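Local coordinates for protein probable cobalt-precorrin-6B C(15)-methyltransferase (decarboxylating) (PDB 1L3I) that probably methylates C-15 of cobalt-precorrin-6B with S-adenosyl-L-methionine and decarboxylates C-12, giving cobalt-precorrin-7 in the anaerobic route to adenosylcobalamin, at residues Lys33-Val38 and Gly127-Val132; Ala37-Cys42 and Gly46-Leu51; Glu138-Ala143 and Ile156-Ile161. All coordinates share one frame; numbering follows the deposited sequence.

Contact 1. Residues Lys33-Val38 and Gly127-Val132; sequences KNDVAV and GGRIIV
D35 and R129 meet in a surface salt bridge that spans the N-terminal ends of two parallel strands of the Rossmann-like sheet. The strands, 36-40 and 128-134, are not neighbours. Strand 101-106 runs between them, and both D35 and R129 touch its I103. The backbones are well separated, with the CA atoms of D35 and G128 9.2 Å apart, and the gap is bridged by the two side chains, with a water beside them. R129 NH1 gives a weak hydrogen bond to D35 OD2 at 3.5 Å. It is nearly straight, with an N-H...O angle of 173°. OD2 lies at the edge of the guanidinium, in its plane, but the carboxylate itself is turned 56° from that plane. The water adds a second route: it donates to D35 OD1 at 2.5 Å and accepts from R129 NH2 at 2.9 Å. The arginine is also held from behind. Its NE (3.1 Å) and NH2 (3.2 Å) both donate to the one carbonyl oxygen of G127, NE in the carbonyl plane and NH2 from above it. Bends at chi2 and chi3 fold the chain back so that this side-on grip is possible. NH1 has a stronger partner in A29 O, at the C-terminal end of helix 19-29. D35 OD1 also lies close to D102 OD2, a like charge. Guanidinium rotation is thus fixed mainly by backbone carbonyls, and the long bond to D35 probably adds a modest electrostatic tie, backed by water.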
# COMPACT_ATOMS: atom_id res chain seq x y z
N LYS A 33 -19.85 -26.24 7.89
CA LYS A 33 -21.29 -26.37 8.08
C LYS A 33 -21.76 -26.75 9.47
O LYS A 33 -22.94 -26.62 9.77
CB LYS A 33 -21.86 -27.33 7.04
CG LYS A 33 -21.93 -26.73 5.64
CD LYS A 33 -22.58 -27.72 4.69
CE LYS A 33 -22.90 -27.10 3.32
NZ LYS A 33 -23.90 -27.95 2.60
N ASN A 34 -20.86 -27.21 10.32
CA ASN A 34 -21.23 -27.59 11.69
C ASN A 34 -20.63 -26.62 12.70
O ASN A 34 -20.58 -26.91 13.89
CB ASN A 34 -20.73 -29.00 12.03
CG ASN A 34 -21.34 -30.06 11.13
OD1 ASN A 34 -22.40 -29.86 10.53
ND2 ASN A 34 -20.65 -31.20 11.02
N ASP A 35 -20.17 -25.47 12.20
CA ASP A 35 -19.57 -24.46 13.06
C ASP A 35 -20.58 -23.50 13.62
O ASP A 35 -21.60 -23.20 12.99
CB ASP A 35 -18.50 -23.67 12.30
CG ASP A 35 -17.20 -24.43 12.15
OD1 ASP A 35 -16.95 -25.34 12.98
OD2 ASP A 35 -16.41 -24.12 11.22
N VAL A 36 -20.29 -23.02 14.82
CA VAL A 36 -21.12 -22.05 15.51
C VAL A 36 -20.24 -20.80 15.53
O VAL A 36 -19.12 -20.84 16.04
CB VAL A 36 -21.43 -22.49 16.97
CG1 VAL A 36 -22.22 -21.40 17.69
CG2 VAL A 36 -22.20 -23.79 16.97
N ALA A 37 -20.72 -19.71 14.96
CA ALA A 37 -19.92 -18.50 14.91
C ALA A 37 -20.58 -17.33 15.59
O ALA A 37 -21.79 -17.31 15.75
CB ALA A 37 -19.63 -18.16 13.45
N VAL A 38 -19.76 -16.37 16.00
CA VAL A 38 -20.28 -15.14 16.62
C VAL A 38 -19.61 -13.97 15.91
O VAL A 38 -18.41 -13.99 15.65
CB VAL A 38 -20.03 -15.07 18.16
CG1 VAL A 38 -18.55 -15.05 18.47
CG2 VAL A 38 -20.69 -13.83 18.73
N GLY A 127 -9.75 -25.89 18.56
CA GLY A 127 -9.58 -25.68 17.13
C GLY A 127 -10.34 -24.46 16.61
O GLY A 127 -10.49 -24.28 15.41
N GLY A 128 -10.87 -23.66 17.54
CA GLY A 128 -11.60 -22.45 17.19
C GLY A 128 -10.68 -21.35 16.68
O GLY A 128 -9.50 -21.31 16.99
N ARG A 129 -11.25 -20.43 15.90
CA ARG A 129 -10.50 -19.33 15.32
C ARG A 129 -11.07 -17.99 15.75
O ARG A 129 -12.28 -17.81 15.81
CB ARG A 129 -10.56 -19.42 13.80
CG ARG A 129 -9.82 -20.60 13.16
CD ARG A 129 -10.74 -21.44 12.30
NE ARG A 129 -11.42 -22.46 13.08
CZ ARG A 129 -12.59 -23.02 12.78
NH1 ARG A 129 -13.26 -22.67 11.68
NH2 ARG A 129 -13.10 -23.94 13.57
N ILE A 130 -10.18 -17.04 16.06
CA ILE A 130 -10.58 -15.69 16.43
C ILE A 130 -9.94 -14.75 15.41
O ILE A 130 -8.77 -14.91 15.05
CB ILE A 130 -10.07 -15.29 17.84
CG1 ILE A 130 -10.55 -16.29 18.90
CG2 ILE A 130 -10.51 -13.86 18.17
CD1 ILE A 130 -10.02 -15.98 20.28
N ILE A 131 -10.71 -13.80 14.90
CA ILE A 131 -10.23 -12.83 13.91
C ILE A 131 -10.75 -11.46 14.30
O ILE A 131 -11.95 -11.26 14.46
CB ILE A 131 -10.71 -13.19 12.47
CG1 ILE A 131 -10.17 -14.56 12.06
CG2 ILE A 131 -10.23 -12.12 11.47
CD1 ILE A 131 -11.15 -15.36 11.28
N VAL A 132 -9.85 -10.53 14.53
CA VAL A 132 -10.22 -9.18 14.91
C VAL A 132 -9.90 -8.28 13.73
O VAL A 132 -8.80 -8.33 13.20
CB VAL A 132 -9.42 -8.69 16.16
CG1 VAL A 132 -9.86 -7.28 16.54
CG2 VAL A 132 -9.59 -9.65 17.35
O HOH W 1 -14.69 -26.32 12.96

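Contact 2. Residues Ala37-Cys42 and Gly46-Leu51; sequences AVDVGC and GVTLEL. With SAH (S-adenosyl-L-homocysteine), chain G.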
# COMPACT_ATOMS: atom_id res chain seq x y z
N ALA A 37 -20.72 -19.71 14.96
CA ALA A 37 -19.92 -18.50 14.91
C ALA A 37 -20.58 -17.33 15.59
O ALA A 37 -21.79 -17.31 15.75
CB ALA A 37 -19.63 -18.16 13.45
N VAL A 38 -19.76 -16.37 16.00
CA VAL A 38 -20.28 -15.14 16.62
C VAL A 38 -19.61 -13.97 15.91
O VAL A 38 -18.41 -13.99 15.65
CB VAL A 38 -20.03 -15.07 18.16
CG1 VAL A 38 -18.55 -15.05 18.47
CG2 VAL A 38 -20.69 -13.83 18.73
N ASP A 39 -20.43 -12.99 15.51
CA ASP A 39 -19.94 -11.79 14.86
C ASP A 39 -20.17 -10.65 15.82
O ASP A 39 -21.30 -10.17 15.97
CB ASP A 39 -20.67 -11.56 13.53
CG ASP A 39 -20.16 -10.34 12.77
OD1 ASP A 39 -19.04 -9.88 13.03
OD2 ASP A 39 -20.88 -9.84 11.89
N VAL A 40 -19.12 -10.25 16.54
CA VAL A 40 -19.20 -9.17 17.50
C VAL A 40 -19.14 -7.83 16.77
O VAL A 40 -18.10 -7.48 16.18
CB VAL A 40 -18.05 -9.27 18.54
CG1 VAL A 40 -18.14 -8.15 19.55
CG2 VAL A 40 -18.10 -10.62 19.24
N GLY A 41 -20.24 -7.09 16.80
CA GLY A 41 -20.30 -5.81 16.11
C GLY A 41 -20.62 -6.09 14.67
O GLY A 41 -19.81 -5.83 13.79
N CYS A 42 -21.81 -6.60 14.41
CA CYS A 42 -22.19 -6.94 13.05
C CYS A 42 -22.39 -5.78 12.07
O CYS A 42 -22.37 -6.00 10.86
CB CYS A 42 -23.40 -7.88 13.02
SG CYS A 42 -24.90 -7.28 13.78
N GLY A 46 -21.98 -7.22 6.71
CA GLY A 46 -21.02 -7.78 5.78
C GLY A 46 -20.43 -9.14 6.17
O GLY A 46 -20.32 -10.04 5.35
N VAL A 47 -20.03 -9.29 7.42
CA VAL A 47 -19.44 -10.55 7.88
C VAL A 47 -20.53 -11.56 8.23
O VAL A 47 -20.40 -12.74 7.90
CB VAL A 47 -18.49 -10.30 9.08
CG1 VAL A 47 -17.95 -11.59 9.61
CG2 VAL A 47 -17.34 -9.39 8.64
N THR A 48 -21.60 -11.08 8.84
CA THR A 48 -22.73 -11.93 9.22
C THR A 48 -23.37 -12.68 8.04
O THR A 48 -23.65 -13.89 8.13
CB THR A 48 -23.80 -11.13 9.99
OG1 THR A 48 -23.26 -10.75 11.27
CG2 THR A 48 -25.07 -11.94 10.18
N LEU A 49 -23.60 -11.98 6.93
CA LEU A 49 -24.19 -12.59 5.75
C LEU A 49 -23.34 -13.72 5.19
O LEU A 49 -23.86 -14.79 4.86
CB LEU A 49 -24.48 -11.55 4.67
CG LEU A 49 -25.92 -11.02 4.70
CD1 LEU A 49 -26.12 -10.02 5.83
CD2 LEU A 49 -26.23 -10.38 3.39
N GLU A 50 -22.03 -13.50 5.11
CA GLU A 50 -21.10 -14.51 4.60
C GLU A 50 -21.05 -15.74 5.50
O GLU A 50 -21.03 -16.87 5.01
CB GLU A 50 -19.69 -13.92 4.45
CG GLU A 50 -19.62 -12.69 3.55
CD GLU A 50 -20.14 -12.93 2.13
OE1 GLU A 50 -20.18 -14.09 1.68
OE2 GLU A 50 -20.49 -11.95 1.46
N LEU A 51 -21.02 -15.51 6.81
CA LEU A 51 -21.01 -16.61 7.78
C LEU A 51 -22.34 -17.35 7.75
O LEU A 51 -22.37 -18.59 7.85
CB LEU A 51 -20.76 -16.09 9.19
CG LEU A 51 -19.35 -15.64 9.53
CD1 LEU A 51 -19.36 -15.00 10.90
CD2 LEU A 51 -18.40 -16.84 9.47
N SAH G . -18.15 -5.77 9.81
CA SAH G . -19.43 -5.08 9.62
CB SAH G . -19.36 -3.60 10.10
CG SAH G . -19.01 -3.47 11.61
SD SAH G . -18.94 -1.80 12.28
C SAH G . -19.81 -5.15 8.15
O SAH G . -19.03 -5.75 7.39
OXT SAH G . -20.88 -4.62 7.78
C5' SAH G . -18.57 -2.10 13.99
C4' SAH G . -19.79 -2.37 14.81
O4' SAH G . -19.29 -2.55 16.14
C3' SAH G . -20.87 -1.18 14.88
O3' SAH G . -22.20 -1.42 14.33
C2' SAH G . -20.84 -0.90 16.41
O2' SAH G . -22.03 -0.36 17.01
C1' SAH G . -20.40 -2.24 16.94
N9 SAH G . -19.83 -2.33 18.28
C8 SAH G . -18.69 -1.65 18.78
N7 SAH G . -18.45 -1.98 20.02
C5 SAH G . -19.47 -2.89 20.37
C6 SAH G . -19.77 -3.60 21.55
N6 SAH G . -19.02 -3.49 22.66
N1 SAH G . -20.85 -4.44 21.58
C2 SAH G . -21.58 -4.54 20.47
N3 SAH G . -21.40 -3.93 19.31
C4 SAH G . -20.33 -3.12 19.31
O HOH W 2 -21.18 -8.20 9.88
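The loop after the first strand of the methyltransferase domain, where S-adenosyl-L-homocysteine binds, brings strand 36-40 against helix 46-52. This is the glycine-rich turn of a Rossmann-like fold. G41 and C42 belong to the S-adenosyl-L-methionine site, and G41 and G46 are consistent with a GxGxxG pattern of the Rossmann type. Strand 37-40 and helix 46-51 run almost antiparallel, at 168°, with axes 8.9 Å apart. The polar centre is D39. Its CG stands anti to the backbone N (chi1 -178°), which carries the carboxylate to the first turn of the helix. D39 OD2 accepts from T48 OG1 through its anti lone pair, at 2.6 Å. The hydroxyl also rests against C42 CB, 3.4 Å away. V47 crosses the aspartate at a slant, its CB 3.7 Å from D39 OD2. A water accepts from T48 N at 3.1 Å and lies within hydrogen-bonding distance of D39 OD2 and C42 O, so it links strand, loop and helix. Toward the start of the strand, the contact is apolar: A37 CB meets the L51 CD1 branch at 4.1 Å. At the ligand end, G46 N donates to OXT of the homocysteine carboxylate at 3.0 Å. A CB on G46 would run into that carboxylate, and one on G41 would strike the ribose O4'. The backbone of C42 lines the amino acid part, its O 3.3 Å from the ligand CA. The ligand is also hydrogen-bonded to D62, T17 and A91. The contact forms the first half of the beta-alpha-beta unit that ends in strand 57-62. A60 and V58 of that strand touch T48 and L51, helix 65-77 packs on C42 and T48, and strand 101-106 meets A37 and V47.

Contact 3. Residues Glu138-Ala143 and Ile156-Ile161; sequences ETKFEA and ITELNI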
# COMPACT_ATOMS: atom_id res chain seq x y z
N GLU A 138 -4.50 1.66 17.60
CA GLU A 138 -4.51 1.17 18.97
C GLU A 138 -5.06 -0.25 19.04
O GLU A 138 -4.50 -1.10 19.73
CB GLU A 138 -5.33 2.08 19.86
CG GLU A 138 -4.79 3.51 19.96
CD GLU A 138 -5.13 4.39 18.75
OE1 GLU A 138 -5.92 3.98 17.88
OE2 GLU A 138 -4.61 5.51 18.68
N THR A 139 -6.11 -0.50 18.27
CA THR A 139 -6.73 -1.81 18.24
C THR A 139 -5.75 -2.87 17.71
O THR A 139 -5.77 -3.99 18.18
CB THR A 139 -7.98 -1.78 17.35
OG1 THR A 139 -8.81 -0.68 17.76
CG2 THR A 139 -8.76 -3.06 17.47
N LYS A 140 -4.91 -2.51 16.74
CA LYS A 140 -3.96 -3.47 16.17
C LYS A 140 -2.99 -3.92 17.26
O LYS A 140 -2.71 -5.11 17.40
CB LYS A 140 -3.19 -2.86 14.99
CG LYS A 140 -4.04 -2.60 13.76
CD LYS A 140 -3.31 -1.76 12.73
CE LYS A 140 -4.31 -1.15 11.75
NZ LYS A 140 -3.69 -0.14 10.85
N PHE A 141 -2.49 -2.96 18.02
CA PHE A 141 -1.56 -3.24 19.10
C PHE A 141 -2.27 -4.02 20.20
O PHE A 141 -1.80 -5.08 20.63
CB PHE A 141 -1.03 -1.93 19.68
CG PHE A 141 -0.09 -2.12 20.83
CD1 PHE A 141 1.26 -2.40 20.61
CD2 PHE A 141 -0.55 -2.01 22.15
CE1 PHE A 141 2.13 -2.58 21.67
CE2 PHE A 141 0.32 -2.18 23.23
CZ PHE A 141 1.66 -2.47 22.99
N GLU A 142 -3.41 -3.51 20.63
CA GLU A 142 -4.22 -4.12 21.69
C GLU A 142 -4.60 -5.58 21.41
O GLU A 142 -4.40 -6.43 22.27
CB GLU A 142 -5.47 -3.27 21.96
CG GLU A 142 -6.14 -3.56 23.29
CD GLU A 142 -5.17 -3.36 24.46
OE1 GLU A 142 -4.27 -2.48 24.38
OE2 GLU A 142 -5.31 -4.10 25.47
N ALA A 143 -5.09 -5.86 20.20
CA ALA A 143 -5.50 -7.21 19.81
C ALA A 143 -4.33 -8.18 19.96
O ALA A 143 -4.47 -9.28 20.49
CB ALA A 143 -6.03 -7.20 18.35
N ILE A 156 -0.78 -11.03 12.25
CA ILE A 156 -1.39 -9.78 11.77
C ILE A 156 -1.13 -9.61 10.28
O ILE A 156 -0.01 -9.81 9.81
CB ILE A 156 -0.89 -8.50 12.54
CG1 ILE A 156 -1.59 -7.24 11.99
CG2 ILE A 156 0.62 -8.35 12.43
CD1 ILE A 156 -1.39 -5.99 12.79
N THR A 157 -2.18 -9.30 9.52
CA THR A 157 -2.05 -9.04 8.09
C THR A 157 -2.71 -7.70 7.79
O THR A 157 -3.84 -7.47 8.20
CB THR A 157 -2.74 -10.10 7.26
OG1 THR A 157 -2.09 -11.34 7.49
CG2 THR A 157 -2.69 -9.77 5.79
N GLU A 158 -1.99 -6.82 7.11
CA GLU A 158 -2.52 -5.51 6.76
C GLU A 158 -2.76 -5.44 5.26
O GLU A 158 -1.83 -5.63 4.47
CB GLU A 158 -1.56 -4.42 7.17
CG GLU A 158 -2.17 -3.05 6.97
CD GLU A 158 -2.19 -2.23 8.23
OE1 GLU A 158 -1.83 -2.74 9.32
OE2 GLU A 158 -2.56 -1.05 8.12
N LEU A 159 -4.00 -5.15 4.89
CA LEU A 159 -4.33 -5.03 3.48
C LEU A 159 -4.53 -3.61 3.00
O LEU A 159 -5.29 -2.85 3.61
CB LEU A 159 -5.62 -5.79 3.15
CG LEU A 159 -5.73 -7.31 3.24
CD1 LEU A 159 -6.99 -7.74 2.49
CD2 LEU A 159 -4.51 -7.96 2.62
N ASN A 160 -3.85 -3.25 1.92
CA ASN A 160 -4.02 -1.95 1.30
C ASN A 160 -4.58 -2.30 -0.07
O ASN A 160 -3.88 -2.91 -0.89
CB ASN A 160 -2.71 -1.19 1.20
CG ASN A 160 -2.45 -0.30 2.41
OD1 ASN A 160 -2.99 0.81 2.52
ND2 ASN A 160 -1.63 -0.79 3.32
N ILE A 161 -5.87 -2.01 -0.25
CA ILE A 161 -6.56 -2.33 -1.50
C ILE A 161 -6.86 -1.11 -2.34
O ILE A 161 -7.26 -0.07 -1.83
CB ILE A 161 -7.90 -3.03 -1.21
CG1 ILE A 161 -7.67 -4.24 -0.33
CG2 ILE A 161 -8.58 -3.44 -2.51
CD1 ILE A 161 -8.83 -4.50 0.61
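K140 and E158 carry the polar part of this contact between helix 137-149 and strand 155-167. K140 NZ donates to E158 OE2 at 3.1 Å in a salt bridge. It meets that oxygen on the syn side, 25° out of the carboxylate plane, and lies 3.5 Å from OE1, so the ammonium leans on both oxygens unequally. The lysine is extended beyond CG and the two side chains cross at about a right angle. E158 CG is anti to its own nitrogen (chi1 -173°), and a bend at chi2 (123°) turns the carboxylate to the ammonium. The aliphatic lysine stem takes part too: CD and CE each lie 3.8 Å from E158 OE1. The apolar part is small. I156 sends the end of its straight chain, CD1, to K140 CB at 4.2 Å. A methionine in place of K140 would probably leave the E158 carboxylate without its charged mate and freer to turn. Both partners rest on A180 of strand 170-183, which lies beside strand 155-167 in the sheet. M173 of the fourth subunit packs on K140. Residues 157-161 pair antiparallel with a strand of the second subunit. The arrangement is thus a helix packed on the strand that is outermost within the chain, in a Rossmann-like methyltransferase whose sheet continues across the tetramer.

From the N terminus, strand 36-40 comes first and serves two contacts. D35, just before the strand, takes part in contact 1, and later residues in contact 2, with A37 and V38 common to both ranges. The two start from the same stretch: contact 2 closes early, after a three-residue gap, and contact 1 much later, after 88 residues, on strand 128-134. The chain then passes into helix 137-149, where contact 3 opens in series and closes on strand 155-167. V132 and A143 touch, joining contacts 1 and 3. All three reach the same sheet: contact 1 between two of its strands, contact 2 at the ligand loop, contact 3 at the strand next to the second subunit.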